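Local coordinates for DNA translocase coupling protein (Clostridium perfringens, PDB 6O1W) that probably acts as an ATP-driven DNA translocase of the FtsK/SpoIIIE family, the coupling protein for conjugative transfer of plasmid pCW3, at residues A[162-167]-A[232-237]. Residues are numbered along the deposited sequence; the frame is centred on the assembly and turned at random.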
HETATM    1  N   MSE A 162     -11.750  -4.932 -14.504  1.00 29.83           N
HETATM    2  CA  MSE A 162     -11.235  -3.636 -14.079  1.00 30.88           C
HETATM    3  C   MSE A 162     -12.352  -2.646 -14.030  1.00 32.91           C
HETATM    4  O   MSE A 162     -13.171  -2.596 -14.947  1.00 30.40           O
HETATM    5  CB  MSE A 162     -10.105  -3.192 -15.004  1.00 34.45           C
HETATM    6  CG  MSE A 162      -8.867  -4.066 -14.882  1.00 45.57           C
HETATM    7 SE   MSE A 162      -8.005  -4.350 -16.617  1.00 60.10          SE
HETATM    8  CE  MSE A 162      -9.213  -5.600 -17.443  1.00 55.40           C
ATOM      9  N   VAL A 163     -12.430  -1.904 -12.928  1.00 29.31           N
ATOM     10  CA  VAL A 163     -13.501  -0.936 -12.712  1.00 28.80           C
ATOM     11  C   VAL A 163     -12.946   0.479 -12.687  1.00 33.25           C
ATOM     12  O   VAL A 163     -12.098   0.796 -11.839  1.00 31.54           O
ATOM     13  CB  VAL A 163     -14.307  -1.254 -11.415  1.00 31.99           C
ATOM     14  CG1 VAL A 163     -15.414  -0.217 -11.182  1.00 31.74           C
ATOM     15  CG2 VAL A 163     -14.887  -2.662 -11.464  1.00 30.76           C
ATOM     16  N   ASP A 164     -13.462   1.340 -13.588  1.00 30.19           N
ATOM     17  CA  ASP A 164     -13.079   2.753 -13.636  1.00 30.65           C
ATOM     18  C   ASP A 164     -14.203   3.582 -14.189  1.00 31.43           C
ATOM     19  O   ASP A 164     -14.392   3.593 -15.391  1.00 31.89           O
ATOM     20  CB  ASP A 164     -11.781   2.959 -14.448  1.00 33.96           C
ATOM     21  CG  ASP A 164     -11.395   4.415 -14.747  1.00 46.86           C
ATOM     22  OD1 ASP A 164     -11.786   5.321 -13.966  1.00 46.66           O
ATOM     23  OD2 ASP A 164     -10.709   4.641 -15.748  1.00 53.29           O
ATOM     24  N   PHE A 165     -14.891   4.348 -13.330  1.00 28.19           N
ATOM     25  CA  PHE A 165     -16.041   5.170 -13.715  1.00 27.73           C
ATOM     26  C   PHE A 165     -15.667   6.432 -14.451  1.00 32.88           C
ATOM     27  O   PHE A 165     -16.557   7.113 -14.943  1.00 33.76           O
ATOM     28  CB  PHE A 165     -16.952   5.467 -12.514  1.00 29.75           C
ATOM     29  CG  PHE A 165     -17.783   4.292 -12.010  1.00 31.44           C
ATOM     30  CD1 PHE A 165     -17.532   2.992 -12.450  1.00 32.86           C
ATOM     31  CD2 PHE A 165     -18.768   4.481 -11.047  1.00 34.53           C
ATOM     32  CE1 PHE A 165     -18.284   1.913 -11.974  1.00 34.49           C
ATOM     33  CE2 PHE A 165     -19.500   3.390 -10.544  1.00 37.41           C
ATOM     34  CZ  PHE A 165     -19.246   2.114 -11.009  1.00 34.75           C
ATOM     35  N   LYS A 166     -14.362   6.735 -14.585  1.00 30.24           N
ATOM     36  CA  LYS A 166     -13.926   7.902 -15.353  1.00 28.64           C
ATOM     37  C   LYS A 166     -13.771   7.508 -16.833  1.00 34.42           C
ATOM     38  O   LYS A 166     -12.718   7.712 -17.444  1.00 34.72           O
ATOM     39  CB  LYS A 166     -12.667   8.545 -14.753  1.00 26.39           C
ATOM     40  CG  LYS A 166     -12.922   9.124 -13.370  1.00 32.76           C
ATOM     41  CD  LYS A 166     -11.649   9.577 -12.639  1.00 43.07           C
ATOM     42  CE  LYS A 166     -10.902   8.427 -11.993  1.00 66.17           C
ATOM     43  NZ  LYS A 166      -9.871   8.899 -11.028  1.00 82.18           N
ATOM     44  N   GLY A 167     -14.843   6.959 -17.397  1.00 32.41           N
ATOM     45  CA  GLY A 167     -14.895   6.518 -18.789  1.00 33.23           C
ATOM     46  C   GLY A 167     -13.865   5.461 -19.150  1.00 38.73           C
ATOM     47  O   GLY A 167     -13.593   5.249 -20.331  1.00 37.99           O
ATOM     48  N   VAL A 232      -9.955  -5.279 -10.102  1.00 23.70           N
ATOM     49  CA  VAL A 232      -9.206  -4.069  -9.786  1.00 24.06           C
ATOM     50  C   VAL A 232     -10.179  -2.923  -9.761  1.00 28.15           C
ATOM     51  O   VAL A 232     -10.844  -2.668 -10.758  1.00 27.45           O
ATOM     52  CB  VAL A 232      -8.027  -3.811 -10.770  1.00 29.90           C
ATOM     53  CG1 VAL A 232      -7.187  -2.596 -10.326  1.00 30.76           C
ATOM     54  CG2 VAL A 232      -7.146  -5.043 -10.910  1.00 29.67           C
ATOM     55  N   ILE A 233     -10.289  -2.262  -8.617  1.00 24.73           N
ATOM     56  CA  ILE A 233     -11.187  -1.126  -8.465  1.00 25.13           C
ATOM     57  C   ILE A 233     -10.248   0.059  -8.347  1.00 31.16           C
ATOM     58  O   ILE A 233      -9.550   0.209  -7.339  1.00 32.13           O
ATOM     59  CB  ILE A 233     -12.113  -1.335  -7.223  1.00 28.39           C
ATOM     60  CG1 ILE A 233     -13.039  -2.584  -7.417  1.00 27.10           C
ATOM     61  CG2 ILE A 233     -12.892  -0.065  -6.876  1.00 29.02           C
ATOM     62  CD1 ILE A 233     -13.696  -3.110  -6.144  1.00 26.72           C
ATOM     63  N   ASP A 234     -10.193   0.874  -9.399  1.00 28.58           N
ATOM     64  CA  ASP A 234      -9.322   2.052  -9.451  1.00 29.60           C
ATOM     65  C   ASP A 234      -9.627   3.042  -8.339  1.00 34.32           C
ATOM     66  O   ASP A 234      -8.699   3.595  -7.755  1.00 34.01           O
ATOM     67  CB  ASP A 234      -9.417   2.753 -10.813  1.00 31.47           C
ATOM     68  CG  ASP A 234      -8.408   3.888 -10.954  1.00 49.38           C
ATOM     69  OD1 ASP A 234      -7.192   3.592 -11.136  1.00 51.37           O
ATOM     70  OD2 ASP A 234      -8.824   5.067 -10.859  1.00 52.10           O
ATOM     71  N   GLU A 235     -10.924   3.253  -8.020  1.00 29.64           N
ATOM     72  CA  GLU A 235     -11.262   4.204  -6.977  1.00 29.36           C
ATOM     73  C   GLU A 235     -12.471   3.730  -6.229  1.00 33.07           C
ATOM     74  O   GLU A 235     -13.572   3.695  -6.801  1.00 34.29           O
ATOM     75  CB  GLU A 235     -11.420   5.637  -7.566  1.00 30.91           C
ATOM     76  CG  GLU A 235     -11.843   6.713  -6.562  1.00 42.42           C
ATOM     77  CD  GLU A 235     -11.039   6.717  -5.273  1.00 54.46           C
ATOM     78  OE1 GLU A 235      -9.824   7.030  -5.322  1.00 36.51           O
ATOM     79  OE2 GLU A 235     -11.618   6.359  -4.220  1.00 36.16           O
ATOM     80  N   LEU A 236     -12.274   3.355  -4.948  1.00 28.46           N
ATOM     81  CA  LEU A 236     -13.349   2.858  -4.080  1.00 28.64           C
ATOM     82  C   LEU A 236     -14.459   3.898  -3.866  1.00 34.60           C
ATOM     83  O   LEU A 236     -15.620   3.502  -3.760  1.00 35.21           O
ATOM     84  CB  LEU A 236     -12.806   2.365  -2.725  1.00 28.23           C
ATOM     85  CG  LEU A 236     -13.745   1.559  -1.789  1.00 32.75           C
ATOM     86  CD1 LEU A 236     -14.341   0.338  -2.461  1.00 32.09           C
ATOM     87  CD2 LEU A 236     -13.029   1.156  -0.535  1.00 35.33           C
ATOM     88  N   ALA A 237     -14.120   5.212  -3.842  1.00 31.28           N
ATOM     89  CA  ALA A 237     -15.117   6.288  -3.665  1.00 31.80           C
ATOM     90  C   ALA A 237     -16.222   6.261  -4.737  1.00 36.35           C
ATOM     91  O   ALA A 237     -17.355   6.591  -4.425  1.00 36.58           O
ATOM     92  CB  ALA A 237     -14.448   7.655  -3.626  1.00 32.05           C
TER
HETATM   93  O   HOH W   1      -7.332   7.720  -9.509  1.00 64.07           O
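The carboxylate of Asp164 takes the backbone N-H of Lys166 above its plane, OD1 lying 3.0 Å from Lys166 N, which closes an Asx turn; its other oxygen, OD2, accepts from the backbone of Glu170. The carboxylate of Asp234, with CG anti to the backbone N (chi1 -174°), meets the end of Lys166 through OD2, the two side chains crossing at about a right angle. The lysine, bent at chi3, brings NZ to 4.0 Å from Asp234 OD2, a long salt bridge that a water spans through two weak bonds. Asp164 OD1 stands 4.3 Å from Asp234 OD2, so the nearby ammonium probably eases the repulsion of two like charges. Both segments run off the C-terminal ends of neighbouring parallel strands, 159-163 and 229-233, in the P-loop NTPase core, and Asp234 directly follows a hydrophobic strand, as a Walker B aspartate would: its OD1 makes a weak hydrogen bond to Ser143 of the predicted ATP site. Upstream of the two acids the backbones pair in parallel register. Val163 N gives its hydrogen to Val232 O at 2.8 Å, nearly along the C=O axis, and Asp234 N returns one to Val163 O at 3.1 Å. On one sheet face Met162, present as selenomethionine, packs its CG against Val232 CB, with Phe171 touching both residues. On the other, Val163 CB lies 4.4 Å from Ile233 CG1, and helix 185-209 covers this face, Leu191 touching Val163 and Phe192 touching Ile233.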